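Local coordinates for MdbA protein (Corynebacterium matruchotii ATCC 14266, PDB 6BO0), which is a thiol-disulfide oxidoreductase of the DsbA-like thioredoxin family that probably introduces disulfide bonds into exported proteins, at residues 17-22 against 65-70; 27-32 against 73-78; 37-42 against 182-187. All blocks are in the same frame, centred on the assembly; numbering follows the deposited sequence.

Contact 1: 17-22 against 65-70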
# COMPACT_ATOMS: atom_id res chain seq x y z
N THR A 17 -11.32 1.01 10.01
CA THR A 17 -10.19 1.90 10.23
C THR A 17 -10.66 3.17 10.89
O THR A 17 -11.84 3.55 10.80
CB THR A 17 -9.50 2.24 8.89
OG1 THR A 17 -10.45 2.79 7.99
CG2 THR A 17 -8.91 0.96 8.23
N ALA A 18 -9.75 3.81 11.61
CA ALA A 18 -10.00 5.12 12.24
C ALA A 18 -8.79 5.99 11.96
O ALA A 18 -8.12 6.48 12.87
CB ALA A 18 -10.27 5.01 13.74
N PHE A 19 -8.58 6.29 10.69
CA PHE A 19 -7.55 7.20 10.27
C PHE A 19 -7.86 7.73 8.88
O PHE A 19 -8.86 7.32 8.25
CB PHE A 19 -6.15 6.58 10.34
CG PHE A 19 -6.01 5.27 9.60
CD1 PHE A 19 -5.85 5.22 8.22
CD2 PHE A 19 -6.06 4.07 10.29
CE1 PHE A 19 -5.73 4.00 7.56
CE2 PHE A 19 -5.91 2.86 9.64
CZ PHE A 19 -5.76 2.82 8.26
N ASN A 20 -7.08 8.72 8.47
CA ASN A 20 -7.24 9.40 7.19
C ASN A 20 -6.20 8.94 6.20
O ASN A 20 -5.13 8.47 6.57
CB ASN A 20 -7.10 10.91 7.42
CG ASN A 20 -8.03 11.39 8.49
OD1 ASN A 20 -9.20 11.03 8.45
ND2 ASN A 20 -7.52 12.11 9.46
N ASN A 21 -6.55 9.10 4.92
CA ASN A 21 -5.67 8.74 3.84
C ASN A 21 -5.56 9.90 2.90
O ASN A 21 -6.59 10.44 2.46
CB ASN A 21 -6.19 7.52 3.04
CG ASN A 21 -7.63 7.70 2.54
OD1 ASN A 21 -8.53 8.04 3.31
ND2 ASN A 21 -7.87 7.43 1.27
N LYS A 22 -4.35 10.27 2.53
CA LYS A 22 -4.20 11.20 1.44
C LYS A 22 -2.88 10.97 0.72
O LYS A 22 -1.99 10.32 1.24
CB LYS A 22 -4.36 12.64 1.88
CG LYS A 22 -3.17 13.16 2.63
CD LYS A 22 -3.29 14.66 2.83
CE LYS A 22 -1.92 15.31 3.03
NZ LYS A 22 -1.91 16.77 2.68
N LYS A 65 -2.92 0.05 14.76
CA LYS A 65 -3.18 0.64 16.07
C LYS A 65 -2.32 1.88 16.32
O LYS A 65 -2.81 2.89 16.82
CB LYS A 65 -2.96 -0.38 17.16
CG LYS A 65 -3.24 0.21 18.55
CD LYS A 65 -3.45 -0.84 19.64
CE LYS A 65 -3.53 -0.20 21.03
NZ LYS A 65 -4.58 0.84 21.14
N LEU A 66 -1.03 1.79 15.97
CA LEU A 66 -0.16 2.94 16.12
C LEU A 66 -0.68 4.13 15.32
O LEU A 66 -0.61 5.27 15.78
CB LEU A 66 1.27 2.59 15.73
CG LEU A 66 2.00 1.59 16.64
CD1 LEU A 66 3.31 1.24 16.00
CD2 LEU A 66 2.20 2.14 18.04
N ILE A 67 -1.18 3.88 14.10
CA ILE A 67 -1.73 4.98 13.29
C ILE A 67 -2.98 5.56 13.98
O ILE A 67 -3.13 6.77 14.19
CB ILE A 67 -2.11 4.52 11.88
CG1 ILE A 67 -0.89 4.02 11.09
CG2 ILE A 67 -2.75 5.70 11.10
CD1 ILE A 67 -1.25 3.23 9.85
N GLU A 68 -3.88 4.67 14.35
CA GLU A 68 -5.14 5.13 14.90
C GLU A 68 -4.92 5.98 16.16
O GLU A 68 -5.56 7.02 16.36
CB GLU A 68 -6.04 3.94 15.20
CG GLU A 68 -6.56 3.35 13.89
CD GLU A 68 -7.49 2.18 14.02
OE1 GLU A 68 -7.60 1.62 15.11
OE2 GLU A 68 -8.13 1.83 12.99
N ASP A 69 -3.97 5.54 16.99
CA ASP A 69 -3.72 6.19 18.26
C ASP A 69 -2.91 7.49 18.14
O ASP A 69 -2.72 8.17 19.15
CB ASP A 69 -3.05 5.21 19.20
CG ASP A 69 -3.98 4.07 19.59
OD1 ASP A 69 -5.18 4.04 19.18
OD2 ASP A 69 -3.50 3.18 20.31
N GLY A 70 -2.42 7.83 16.96
CA GLY A 70 -1.71 9.07 16.76
C GLY A 70 -0.24 8.98 17.09
O GLY A 70 0.46 10.01 17.12
O HOH W 1 -8.13 7.29 15.48

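Contact 2: 27-32 against 73-78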
# COMPACT_ATOMS: atom_id res chain seq x y z
N ALA A 27 3.90 9.61 -1.52
CA ALA A 27 3.44 8.73 -0.43
C ALA A 27 1.93 8.64 -0.37
O ALA A 27 1.24 9.63 -0.63
CB ALA A 27 3.91 9.27 0.91
N VAL A 28 1.43 7.47 0.01
CA VAL A 28 0.11 7.36 0.57
C VAL A 28 0.26 7.53 2.08
O VAL A 28 0.86 6.68 2.75
CB VAL A 28 -0.58 6.01 0.20
CG1 VAL A 28 -1.89 5.89 0.95
CG2 VAL A 28 -0.78 5.87 -1.30
N GLN A 29 -0.24 8.66 2.58
CA GLN A 29 -0.07 9.03 3.98
C GLN A 29 -1.29 8.57 4.76
O GLN A 29 -2.42 8.95 4.44
CB GLN A 29 0.09 10.55 4.08
CG GLN A 29 0.23 11.12 5.50
CD GLN A 29 -0.15 12.61 5.57
OE1 GLN A 29 -1.30 12.97 5.85
NE2 GLN A 29 0.79 13.46 5.25
N LEU A 30 -1.02 7.80 5.80
CA LEU A 30 -2.03 7.34 6.73
C LEU A 30 -1.74 7.96 8.09
O LEU A 30 -0.68 7.74 8.68
CB LEU A 30 -2.01 5.81 6.85
CG LEU A 30 -2.04 5.06 5.51
CD1 LEU A 30 -1.97 3.56 5.78
CD2 LEU A 30 -3.30 5.38 4.70
N VAL A 31 -2.69 8.70 8.60
CA VAL A 31 -2.49 9.46 9.85
C VAL A 31 -3.86 9.74 10.42
O VAL A 31 -4.83 9.92 9.68
CB VAL A 31 -1.69 10.77 9.64
CG1 VAL A 31 -2.52 11.86 8.98
CG2 VAL A 31 -1.13 11.26 10.96
N SER A 32 -3.95 9.76 11.73
CA SER A 32 -5.21 10.09 12.33
C SER A 32 -5.23 11.49 12.90
O SER A 32 -4.20 12.14 13.09
CB SER A 32 -5.59 9.08 13.36
OG SER A 32 -4.95 9.40 14.56
N LYS A 73 2.68 8.57 11.74
CA LYS A 73 2.17 8.92 10.42
C LYS A 73 2.90 7.96 9.50
O LYS A 73 4.13 8.01 9.40
CB LYS A 73 2.54 10.37 10.07
CG LYS A 73 2.27 10.77 8.63
CD LYS A 73 2.74 12.18 8.31
CE LYS A 73 1.71 13.20 8.73
NZ LYS A 73 2.17 14.59 8.43
N VAL A 74 2.16 7.09 8.80
CA VAL A 74 2.77 6.10 7.92
C VAL A 74 2.68 6.58 6.48
O VAL A 74 1.58 6.92 5.99
CB VAL A 74 2.12 4.72 8.08
CG1 VAL A 74 2.51 3.77 6.95
CG2 VAL A 74 2.47 4.09 9.41
N ASN A 75 3.82 6.61 5.82
CA ASN A 75 3.89 6.85 4.37
C ASN A 75 4.14 5.53 3.67
O ASN A 75 5.25 4.98 3.73
CB ASN A 75 5.04 7.79 4.08
CG ASN A 75 4.79 9.20 4.56
OD1 ASN A 75 3.68 9.70 4.54
ND2 ASN A 75 5.87 9.87 4.94
N ILE A 76 3.12 5.01 2.99
CA ILE A 76 3.28 3.85 2.12
C ILE A 76 3.87 4.37 0.82
O ILE A 76 3.26 5.19 0.13
CB ILE A 76 1.95 3.12 1.88
CG1 ILE A 76 1.31 2.65 3.19
CG2 ILE A 76 2.16 1.99 0.88
CD1 ILE A 76 2.09 1.62 3.96
N ARG A 77 5.08 3.89 0.51
CA ARG A 77 5.85 4.33 -0.64
C ARG A 77 6.02 3.16 -1.61
O ARG A 77 6.95 2.38 -1.54
CB ARG A 77 7.18 4.91 -0.17
CG ARG A 77 7.00 6.21 0.59
CD ARG A 77 8.31 6.91 0.87
NE ARG A 77 8.13 8.19 1.57
CZ ARG A 77 7.74 9.31 1.01
NH1 ARG A 77 7.49 9.36 -0.30
NH2 ARG A 77 7.60 10.41 1.74
N THR A 78 5.04 3.05 -2.51
CA THR A 78 4.98 1.94 -3.42
C THR A 78 6.00 2.09 -4.54
O THR A 78 6.23 3.19 -5.03
CB THR A 78 3.58 1.80 -4.01
OG1 THR A 78 2.62 1.92 -2.96
CG2 THR A 78 3.38 0.46 -4.74
O HOH W 2 3.27 12.40 4.72

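Contact 3: 37-42 against 182-187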
# COMPACT_ATOMS: atom_id res chain seq x y z
N LYS A 37 2.73 14.76 17.94
CA LYS A 37 4.16 14.61 17.71
C LYS A 37 4.46 13.25 17.08
O LYS A 37 5.40 12.57 17.49
CB LYS A 37 4.94 14.73 19.04
CG LYS A 37 4.78 16.04 19.78
CD LYS A 37 5.55 16.02 21.10
CE LYS A 37 7.06 16.09 20.92
NZ LYS A 37 7.56 17.48 20.73
N ALA A 38 3.65 12.85 16.10
CA ALA A 38 3.79 11.49 15.58
C ALA A 38 5.12 11.30 14.86
O ALA A 38 5.64 12.21 14.22
CB ALA A 38 2.63 11.16 14.65
N LYS A 39 5.67 10.10 15.00
CA LYS A 39 6.83 9.68 14.23
C LYS A 39 6.42 9.41 12.77
O LYS A 39 5.38 8.83 12.52
CB LYS A 39 7.41 8.43 14.84
CG LYS A 39 8.10 8.69 16.17
CD LYS A 39 8.63 7.40 16.74
CE LYS A 39 9.68 7.62 17.80
NZ LYS A 39 9.15 8.27 19.01
N THR A 40 7.28 9.79 11.85
CA THR A 40 7.07 9.49 10.43
C THR A 40 7.69 8.14 10.12
O THR A 40 8.88 7.95 10.33
CB THR A 40 7.68 10.60 9.55
OG1 THR A 40 7.01 11.84 9.84
CG2 THR A 40 7.52 10.29 8.07
N VAL A 41 6.88 7.23 9.57
CA VAL A 41 7.34 5.89 9.25
C VAL A 41 7.17 5.73 7.74
O VAL A 41 6.06 5.69 7.23
CB VAL A 41 6.58 4.80 10.02
CG1 VAL A 41 7.13 3.43 9.66
CG2 VAL A 41 6.66 5.06 11.52
N ASP A 42 8.29 5.64 7.02
CA ASP A 42 8.28 5.41 5.57
C ASP A 42 8.44 3.92 5.31
O ASP A 42 9.40 3.31 5.80
CB ASP A 42 9.41 6.19 4.91
CG ASP A 42 9.20 7.69 4.97
OD1 ASP A 42 8.23 8.18 4.37
OD2 ASP A 42 10.01 8.41 5.61
N VAL A 182 12.08 0.06 5.77
CA VAL A 182 11.36 0.89 6.73
C VAL A 182 12.30 1.89 7.34
O VAL A 182 13.41 1.54 7.75
CB VAL A 182 10.71 0.03 7.84
CG1 VAL A 182 9.98 0.88 8.86
CG2 VAL A 182 9.80 -1.01 7.21
N PHE A 183 11.82 3.14 7.39
CA PHE A 183 12.54 4.23 8.04
C PHE A 183 11.63 4.83 9.10
O PHE A 183 10.43 5.01 8.86
CB PHE A 183 12.93 5.35 7.06
CG PHE A 183 13.92 4.94 6.02
CD1 PHE A 183 13.56 4.07 5.00
CD2 PHE A 183 15.20 5.46 6.03
CE1 PHE A 183 14.49 3.70 4.05
CE2 PHE A 183 16.11 5.10 5.08
CZ PHE A 183 15.76 4.22 4.09
N ILE A 184 12.18 5.14 10.27
CA ILE A 184 11.47 5.87 11.31
C ILE A 184 12.19 7.20 11.52
O ILE A 184 13.38 7.22 11.83
CB ILE A 184 11.40 5.10 12.65
CG1 ILE A 184 10.66 3.76 12.47
CG2 ILE A 184 10.74 5.96 13.72
CD1 ILE A 184 10.62 2.89 13.70
N ASP A 185 11.48 8.30 11.28
CA ASP A 185 12.08 9.65 11.31
C ASP A 185 13.40 9.68 10.55
O ASP A 185 14.38 10.27 10.98
CB ASP A 185 12.20 10.15 12.74
CG ASP A 185 10.84 10.50 13.34
OD1 ASP A 185 9.89 10.83 12.57
OD2 ASP A 185 10.72 10.45 14.58
N GLY A 186 13.40 9.06 9.38
CA GLY A 186 14.52 9.12 8.49
C GLY A 186 15.66 8.17 8.74
O GLY A 186 16.66 8.21 8.02
N LYS A 187 15.55 7.31 9.75
CA LYS A 187 16.58 6.33 10.07
C LYS A 187 16.09 4.95 9.65
O LYS A 187 15.01 4.53 10.07
CB LYS A 187 16.87 6.38 11.58
CG LYS A 187 17.52 7.67 12.05
CD LYS A 187 17.96 7.54 13.50
CE LYS A 187 18.51 8.84 14.06
NZ LYS A 187 18.73 8.74 15.53
O HOH W 3 7.55 12.87 12.23
O HOH W 4 10.88 8.20 8.23

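Contact 1: 17-22 against 65-70
F19 sits against I67 and E68, the contact by which the loop running into edge strand 20-24 of this DsbA-like thioredoxin fold meets the C-terminal end of helix 51-68. The F19 side chain starts in the crowded position, CG between the backbone N and the carbonyl carbon (chi1 54°), and its CB points at the helix. The ring then presents its edge to E68: CG of the glutamate lies in the ring plane, 3.7 Å from F19 CD2. I67 comes in obliquely with its CG2 branch, which lies 3.6 Å from F19 CB. One ring face is taken by the chain's own T17, whose CB sits above it toward the rim.

E68 reaches past the ring with an extended chain beyond CG, and its carboxylate stands 47° to the ring plane. OE2 accepts the backbone N-H of A18 at 2.9 Å, a bent bond (134° at the hydrogen) that arrives from above the carboxylate plane. The same oxygen forms a salt bridge with K64, so it is held by the loop N-H and by a lysine of its own helix. L30 of strand 27-31 packs against both F19 and I67. G70, with positive phi, leaves the helical backbone in a Schellman motif, its N bonded to I67 O. Finally, a water lies 2.7 Å from both A18 O and E68 O, bridging the two carbonyls, though other acceptors compete for its protons.

Contact 2: 27-32 against 73-78
V28 and L30 pair with I76 and V74 in the antiparallel strands 27-31 and 73-78, inside the mixed sheet of the thioredoxin fold. Four backbone hydrogen bonds join them: V28 N to I76 O and I76 N to V28 O at one pair, L30 N to V74 O (172° at the hydrogen) and V74 N to L30 O at the other. Between these lies the non-hydrogen-bonded pair Q29 and N75, where Q29 CA approaches V74 O at 3.3 Å in a CA-H...O contact.

Apolar contacts lie on the face of V28, L30, V74 and I76. V28 CB and I76 CB are 4.2 Å apart, and L30 CD1 reaches diagonally to I76 CG1 at 4.3 Å. Y109 of helix 106-118 packs on V28 and I76.

The face of Q29 and N75 carries the polar groups. These two lie side by side, and a water accepts from Q29 NE2 and donates to N75 OD1, both at 2.7 Å. V31 CG2 lies 3.9 Å from K73 CB. A27 CB rests over one face of the R77 guanidinium, toward its rim. D42 OD1, on strand 39-45, accepts a hydrogen bond from N75 ND2 and forms a salt bridge with R77 NE, which would favour a charged R77 and fixes the N75 amide, while the water orients that of Q29.

Contact 3: 37-42 against 182-187
D42 and F183 form the hydrogen-bonded pair at the close-packed end of this antiparallel meeting between strands 39-42 and 182-184, part of the sheet of the thioredoxin fold. D42 N gives to F183 O and F183 N to D42 O, both at 2.9 Å. V41 pairs with I184 without such bonds, and its CA comes 3.2 Å from F183 O in a CA-H...O contact. On the V41 side, CG1, anti to the backbone N (chi1 -179°), runs obliquely against V182 CG1 at 3.9 Å, while CG2 meets I184 CG1 less closely.

V41, D42, V182 and F183 are buried, whereas D185 and G186 are exposed at the opposite end, where the chain reverses in a type I' turn from I184 to K187. Here the contact is polar and watered. D185 N bonds to T40 O at 2.8 Å, nearly along the C=O axis. The D185 side chain turns back to T40: OD1 accepts its N-H from above the carboxylate plane, almost straight at 165°. OD2 lies 3.5 Å from K39 CG, the lysine chain crossing the aspartate at about a right angle, yet K39 NZ stays 5.2 Å from OD2. One water links A38 O, T40 OG1 and D185 OD1; another accepts from G186 N and lies in donating reach of T40 O and of D42 OD2, the oxygen not engaged by R77.

Strand 39-45 is bonded on its other side to strand 72-78, through K39, V41, K73 and N75. Beyond strand 181-184 comes the short outer strand 187-188; V182 hydrogen-bonds through the backbone to I189, just after it, and packs on W195.

Overall arrangement
All three contacts reach one mixed sheet, in the order 20-24, 27-31, 72-78, 39-45, 181-184, 187-188. Contact 1 joins the loop before the first edge strand to helix 51-68, contact 2 joins the second and third strands, and contact 3 the fourth and fifth. Centres of contacts 1 and 2, and of 2 and 3, are about 10 Å apart; those of 1 and 3 about 15 Å. The first segments of contacts 1, 2 and 3 come in order, then their partners in the same order, so the three connections cross. Strand pairing K22 with Q29 and N75 with V41 connects the contacts, making one continuous thioredoxin-fold framework.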